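Local coordinates for PROBABLE CHAIN-FATTY-ACID-CoA LIGASE FADD13 (Mycobacterium tuberculosis, PDB 3T5B), which belongs to the AMP-binding enzyme family of the ANL clan, as a probable CoA ligase built on large beta sheets packed with helices, at residues A[294-299]-A[313-318]; A[245-250]-A[272-277]. All blocks are in the same frame, centred on the assembly; numbering follows the deposited sequence.

Contact 1 (A[294-299]-A[313-318])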
loop_
_atom_site.group_PDB
_atom_site.type_symbol
_atom_site.label_atom_id
_atom_site.label_comp_id
_atom_site.label_asym_id
_atom_site.label_seq_id
_atom_site.Cartn_x
_atom_site.Cartn_y
_atom_site.Cartn_z
ATOM N N ASN A 294 -0.053 7.364 -26.588
ATOM C CA ASN A 294 1.159 7.898 -25.971
ATOM C C ASN A 294 1.160 7.686 -24.453
ATOM O O ASN A 294 1.724 8.476 -23.691
ATOM C CB ASN A 294 1.318 9.384 -26.292
ATOM C CG ASN A 294 2.691 9.911 -25.915
ATOM O OD1 ASN A 294 2.952 11.113 -25.985
ATOM N ND2 ASN A 294 3.580 9.009 -25.516
ATOM N N ILE A 295 0.515 6.609 -24.022
ATOM C CA ILE A 295 0.454 6.262 -22.611
ATOM C C ILE A 295 1.223 4.973 -22.425
ATOM O O ILE A 295 0.823 3.944 -22.956
ATOM C CB ILE A 295 -0.979 6.006 -22.151
ATOM C CG1 ILE A 295 -1.814 7.278 -22.321
ATOM C CG2 ILE A 295 -0.964 5.514 -20.708
ATOM C CD1 ILE A 295 -3.265 7.115 -21.930
ATOM N N GLU A 296 2.320 5.007 -21.682
ATOM C CA GLU A 296 3.068 3.773 -21.486
ATOM C C GLU A 296 2.655 3.033 -20.221
ATOM O O GLU A 296 1.883 3.546 -19.408
ATOM C CB GLU A 296 4.580 4.039 -21.506
ATOM C CG GLU A 296 5.048 5.260 -20.752
ATOM C CD GLU A 296 6.523 5.542 -20.992
ATOM O OE1 GLU A 296 6.886 5.834 -22.150
ATOM O OE2 GLU A 296 7.318 5.465 -20.030
ATOM N N VAL A 297 3.145 1.808 -20.075
ATOM C CA VAL A 297 2.807 0.994 -18.917
ATOM C C VAL A 297 4.032 0.232 -18.406
ATOM O O VAL A 297 4.851 -0.255 -19.186
ATOM C CB VAL A 297 1.691 -0.034 -19.268
ATOM C CG1 VAL A 297 1.239 -0.771 -18.021
ATOM C CG2 VAL A 297 0.513 0.671 -19.909
ATOM N N VAL A 298 4.166 0.149 -17.091
ATOM C CA VAL A 298 5.266 -0.587 -16.496
ATOM C C VAL A 298 4.630 -1.590 -15.557
ATOM O O VAL A 298 3.665 -1.273 -14.861
ATOM C CB VAL A 298 6.222 0.341 -15.735
ATOM C CG1 VAL A 298 6.951 1.239 -16.735
ATOM C CG2 VAL A 298 5.455 1.173 -14.717
ATOM N N GLN A 299 5.159 -2.803 -15.542
ATOM C CA GLN A 299 4.579 -3.842 -14.709
ATOM C C GLN A 299 5.525 -4.453 -13.696
ATOM O O GLN A 299 6.716 -4.622 -13.948
ATOM C CB GLN A 299 3.989 -4.925 -15.608
ATOM C CG GLN A 299 4.709 -5.035 -16.932
ATOM C CD GLN A 299 3.859 -5.684 -18.005
ATOM O OE1 GLN A 299 4.073 -5.459 -19.197
ATOM N NE2 GLN A 299 2.893 -6.501 -17.590
ATOM N N LEU A 313 9.224 -4.346 -14.893
ATOM C CA LEU A 313 9.535 -4.492 -16.310
ATOM C C LEU A 313 9.339 -3.087 -16.860
ATOM O O LEU A 313 8.213 -2.582 -16.914
ATOM C CB LEU A 313 8.562 -5.467 -16.990
ATOM C CG LEU A 313 8.784 -5.752 -18.482
ATOM C CD1 LEU A 313 10.031 -6.614 -18.681
ATOM C CD2 LEU A 313 7.564 -6.464 -19.053
ATOM N N LEU A 314 10.433 -2.443 -17.243
ATOM C CA LEU A 314 10.335 -1.090 -17.761
ATOM C C LEU A 314 9.593 -1.025 -19.087
ATOM O O LEU A 314 9.672 -1.940 -19.900
ATOM C CB LEU A 314 11.727 -0.471 -17.878
ATOM C CG LEU A 314 12.225 0.118 -16.554
ATOM C CD1 LEU A 314 11.408 1.366 -16.220
ATOM C CD2 LEU A 314 12.098 -0.908 -15.434
ATOM N N SER A 315 8.860 0.066 -19.282
ATOM C CA SER A 315 8.070 0.290 -20.486
ATOM C C SER A 315 8.758 -0.096 -21.803
ATOM O O SER A 315 8.135 -0.693 -22.684
ATOM C CB SER A 315 7.650 1.756 -20.543
ATOM O OG SER A 315 6.792 1.985 -21.645
ATOM N N GLU A 316 10.036 0.246 -21.932
ATOM C CA GLU A 316 10.796 -0.053 -23.144
ATOM C C GLU A 316 10.913 -1.552 -23.466
ATOM O O GLU A 316 11.215 -1.926 -24.600
ATOM C CB GLU A 316 12.194 0.570 -23.043
ATOM C CG GLU A 316 13.081 -0.002 -21.933
ATOM C CD GLU A 316 14.390 0.765 -21.768
ATOM O OE1 GLU A 316 15.066 1.018 -22.791
ATOM O OE2 GLU A 316 14.748 1.110 -20.615
ATOM N N ASP A 317 10.677 -2.408 -22.478
ATOM C CA ASP A 317 10.759 -3.849 -22.694
ATOM C C ASP A 317 9.364 -4.472 -22.711
ATOM O O ASP A 317 9.221 -5.685 -22.839
ATOM C CB ASP A 317 11.594 -4.509 -21.591
ATOM C CG ASP A 317 12.972 -3.879 -21.433
ATOM O OD1 ASP A 317 13.715 -3.789 -22.433
ATOM O OD2 ASP A 317 13.316 -3.479 -20.300
ATOM N N ALA A 318 8.342 -3.632 -22.587
ATOM C CA ALA A 318 6.956 -4.085 -22.564
ATOM C C ALA A 318 6.640 -5.166 -23.597
ATOM O O ALA A 318 6.014 -6.175 -23.267
ATOM C CB ALA A 318 6.014 -2.899 -22.748
HETATM O O HOH W 1 6.243 -2.515 -19.168
#
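Leu313 O faces two donors. Gln299 N gives Leu313 O a long, weak hydrogen bond of 3.4 Å, and a water donates to the same oxygen. This water also donates to Val297 O, at 2.7 Å, and so links two carbonyls across the contact. Val298 CA adds a CA-H...O contact to Leu313 O. The firm bond of the pair runs the other way. Leu313 N reaches Gln299 O at 2.7 Å, with an N-H...O angle of 167°. Gln299 and Leu313 thus form an antiparallel hydrogen-bonded pair, one member on strand 296-302 and the other on strand 310-313. These consecutive strands form a beta hairpin, and 310-313 is an outermost strand of the mixed sheet. On the sheet face of this pair the two side chains lie side by side, and Leu313 CD2 comes 3.8 Å from Gln299 CG. Past Leu313 the chain leaves the sheet and turns sharply. Ala318 N bonds back to Ser315 O at 2.9 Å. Ser315 lies alongside the edge of the strand, and its CA makes a CA-H...O contact with Val297 O. Val298 CG1, held beside its own backbone N (chi1 -68°), rests 3.4 Å from Ser315 N. The Glu296 side chain passes beside the Ser315 hydroxyl. Both Glu296 carboxylate oxygens, OE1 and OE2, stay 3.9 Å from Ser315 OG, too far for a hydrogen bond. Beyond the two segments, Asp317 forms a salt bridge with Arg320, and Ala318 touches Ile287 of helix 284-291.

Contact 2 (A[245-250]-A[272-277]); sequences VCIGGA and FRYFIT
Cys246 O lies over one face of the Phe272 ring, 4.0 Å above its plane and displaced toward the rim. Val245 CG1 meets the edge of that ring in its plane, 3.7 Å from Phe272 CE1, and Val245 O also lies at the edge, near the plane. Phe272 CZ is in turn set over the centre of the Phe275 ring. Gly248 has no side chain here, and its N comes 3.4 Å from Phe272 CZ. On the other face of the sheet, Ile247 and Tyr274 lie side by side. Tyr274 CG stands between its backbone N and carbonyl carbon (chi1 61°), which puts the ring along Ile247, with Tyr274 CZ 3.4 Å from Ile247 CG1. Ile247 CG1 also lies over one face of the Arg273 guanidinium, and Ile247 CD1 comes nearest, by NH2. That group is held by a salt bridge to Asp198 and a hydrogen bond to Asp193 O. Arg273 N bonds to Cys246 O at 2.7 Å just before the strands begin. Within them, Ile276 N bonds to Gly248 O at 2.7 Å, and Gly248 N reaches Tyr274 O. The strand segments run parallel, 32° apart in direction. Helix 252-258 lies between them in the chain and packs on Ala250, Phe275 and Thr277. This is a beta-alpha-beta unit.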
loop_
_atom_site.group_PDB
_atom_site.type_symbol
_atom_site.label_atom_id
_atom_site.label_comp_id
_atom_site.label_asym_id
_atom_site.label_seq_id
_atom_site.Cartn_x
_atom_site.Cartn_y
_atom_site.Cartn_z
ATOM N N VAL A 245 -4.204 14.155 -13.720
ATOM C CA VAL A 245 -3.451 12.986 -13.266
ATOM C C VAL A 245 -2.296 12.644 -14.206
ATOM O O VAL A 245 -2.474 12.533 -15.420
ATOM C CB VAL A 245 -4.351 11.746 -13.163
ATOM C CG1 VAL A 245 -3.537 10.555 -12.691
ATOM C CG2 VAL A 245 -5.491 12.014 -12.223
ATOM N N CYS A 246 -1.118 12.461 -13.622
ATOM C CA CYS A 246 0.090 12.143 -14.367
ATOM C C CYS A 246 0.373 10.658 -14.323
ATOM O O CYS A 246 0.933 10.103 -15.261
ATOM C CB CYS A 246 1.295 12.863 -13.756
ATOM S SG CYS A 246 1.139 14.649 -13.578
ATOM N N ILE A 247 -0.011 10.021 -13.219
ATOM C CA ILE A 247 0.248 8.603 -13.030
ATOM C C ILE A 247 -0.937 7.881 -12.416
ATOM O O ILE A 247 -1.598 8.406 -11.527
ATOM C CB ILE A 247 1.480 8.408 -12.113
ATOM C CG1 ILE A 247 2.728 8.945 -12.803
ATOM C CG2 ILE A 247 1.670 6.939 -11.771
ATOM C CD1 ILE A 247 3.864 9.250 -11.826
ATOM N N GLY A 248 -1.183 6.665 -12.887
ATOM C CA GLY A 248 -2.285 5.880 -12.372
ATOM C C GLY A 248 -1.936 4.419 -12.155
ATOM O O GLY A 248 -1.024 3.879 -12.785
ATOM N N GLY A 249 -2.665 3.775 -11.250
ATOM C CA GLY A 249 -2.428 2.370 -10.965
ATOM C C GLY A 249 -3.625 1.549 -11.396
ATOM O O GLY A 249 -4.755 2.032 -11.323
ATOM N N ALA A 250 -3.392 0.316 -11.840
ATOM C CA ALA A 250 -4.486 -0.532 -12.297
ATOM C C ALA A 250 -4.075 -1.953 -12.679
ATOM O O ALA A 250 -2.908 -2.226 -12.969
ATOM C CB ALA A 250 -5.186 0.132 -13.485
ATOM N N PHE A 272 -1.331 12.844 -18.410
ATOM C CA PHE A 272 -1.170 11.436 -18.053
ATOM C C PHE A 272 0.013 10.784 -18.761
ATOM O O PHE A 272 0.079 10.757 -19.986
ATOM C CB PHE A 272 -2.429 10.619 -18.342
ATOM C CG PHE A 272 -2.480 9.339 -17.559
ATOM C CD1 PHE A 272 -2.842 9.352 -16.212
ATOM C CD2 PHE A 272 -2.085 8.133 -18.139
ATOM C CE1 PHE A 272 -2.810 8.174 -15.449
ATOM C CE2 PHE A 272 -2.049 6.957 -17.390
ATOM C CZ PHE A 272 -2.412 6.975 -16.039
ATOM N N ARG A 273 0.930 10.230 -17.978
ATOM C CA ARG A 273 2.132 9.621 -18.539
ATOM C C ARG A 273 2.188 8.097 -18.618
ATOM O O ARG A 273 2.706 7.549 -19.591
ATOM C CB ARG A 273 3.356 10.127 -17.767
ATOM C CG ARG A 273 4.132 11.224 -18.467
ATOM C CD ARG A 273 4.660 12.244 -17.471
ATOM N NE ARG A 273 5.294 11.613 -16.315
ATOM C CZ ARG A 273 5.287 12.143 -15.098
ATOM N NH1 ARG A 273 4.681 13.305 -14.891
ATOM N NH2 ARG A 273 5.871 11.512 -14.089
ATOM N N TYR A 274 1.671 7.412 -17.604
ATOM C CA TYR A 274 1.725 5.956 -17.605
ATOM C C TYR A 274 0.956 5.306 -16.466
ATOM O O TYR A 274 0.674 5.937 -15.442
ATOM C CB TYR A 274 3.177 5.488 -17.506
ATOM C CG TYR A 274 3.861 5.936 -16.232
ATOM C CD1 TYR A 274 4.436 7.197 -16.132
ATOM C CD2 TYR A 274 3.930 5.093 -15.122
ATOM C CE1 TYR A 274 5.068 7.610 -14.962
ATOM C CE2 TYR A 274 4.560 5.497 -13.945
ATOM C CZ TYR A 274 5.127 6.751 -13.873
ATOM O OH TYR A 274 5.766 7.154 -12.723
ATOM N N PHE A 275 0.641 4.028 -16.656
ATOM C CA PHE A 275 -0.067 3.252 -15.654
ATOM C C PHE A 275 0.949 2.327 -15.008
ATOM O O PHE A 275 1.899 1.897 -15.660
ATOM C CB PHE A 275 -1.160 2.375 -16.288
ATOM C CG PHE A 275 -2.433 3.107 -16.630
ATOM C CD1 PHE A 275 -2.642 3.620 -17.908
ATOM C CD2 PHE A 275 -3.441 3.255 -15.677
ATOM C CE1 PHE A 275 -3.845 4.270 -18.232
ATOM C CE2 PHE A 275 -4.644 3.902 -15.992
ATOM C CZ PHE A 275 -4.845 4.409 -17.270
ATOM N N ILE A 276 0.766 2.043 -13.723
ATOM C CA ILE A 276 1.643 1.110 -13.032
ATOM C C ILE A 276 0.776 -0.130 -12.838
ATOM O O ILE A 276 -0.249 -0.066 -12.172
ATOM C CB ILE A 276 2.080 1.624 -11.660
ATOM C CG1 ILE A 276 2.724 3.006 -11.797
ATOM C CG2 ILE A 276 3.060 0.630 -11.047
ATOM C CD1 ILE A 276 3.217 3.603 -10.479
ATOM N N THR A 277 1.185 -1.246 -13.431
ATOM C CA THR A 277 0.426 -2.492 -13.351
ATOM C C THR A 277 0.994 -3.551 -12.407
ATOM O O THR A 277 2.208 -3.742 -12.318
ATOM C CB THR A 277 0.304 -3.135 -14.748
ATOM O OG1 THR A 277 -0.445 -2.270 -15.605
ATOM C CG2 THR A 277 -0.383 -4.483 -14.667
#

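Both contacts belong to one mixed sheet, and their centres are about 11 Å apart. Contact 2 comes first along the chain and closes before contact 1 opens. Strand 274-277 of contact 2 is the direct neighbour of strand 296-302 of contact 1, with helix 284-291 between them in sequence. Probable hydrogen bonds join them, Thr277 N to Val298 O and Phe275 N to Glu296 O. Across the sheet the order is thus 247-250, 274-277, 296-302, 310-313. The first three strands are parallel and the last is antiparallel. Together the contacts carry the sheet from its parallel part to one of its two outermost strands, 310-313.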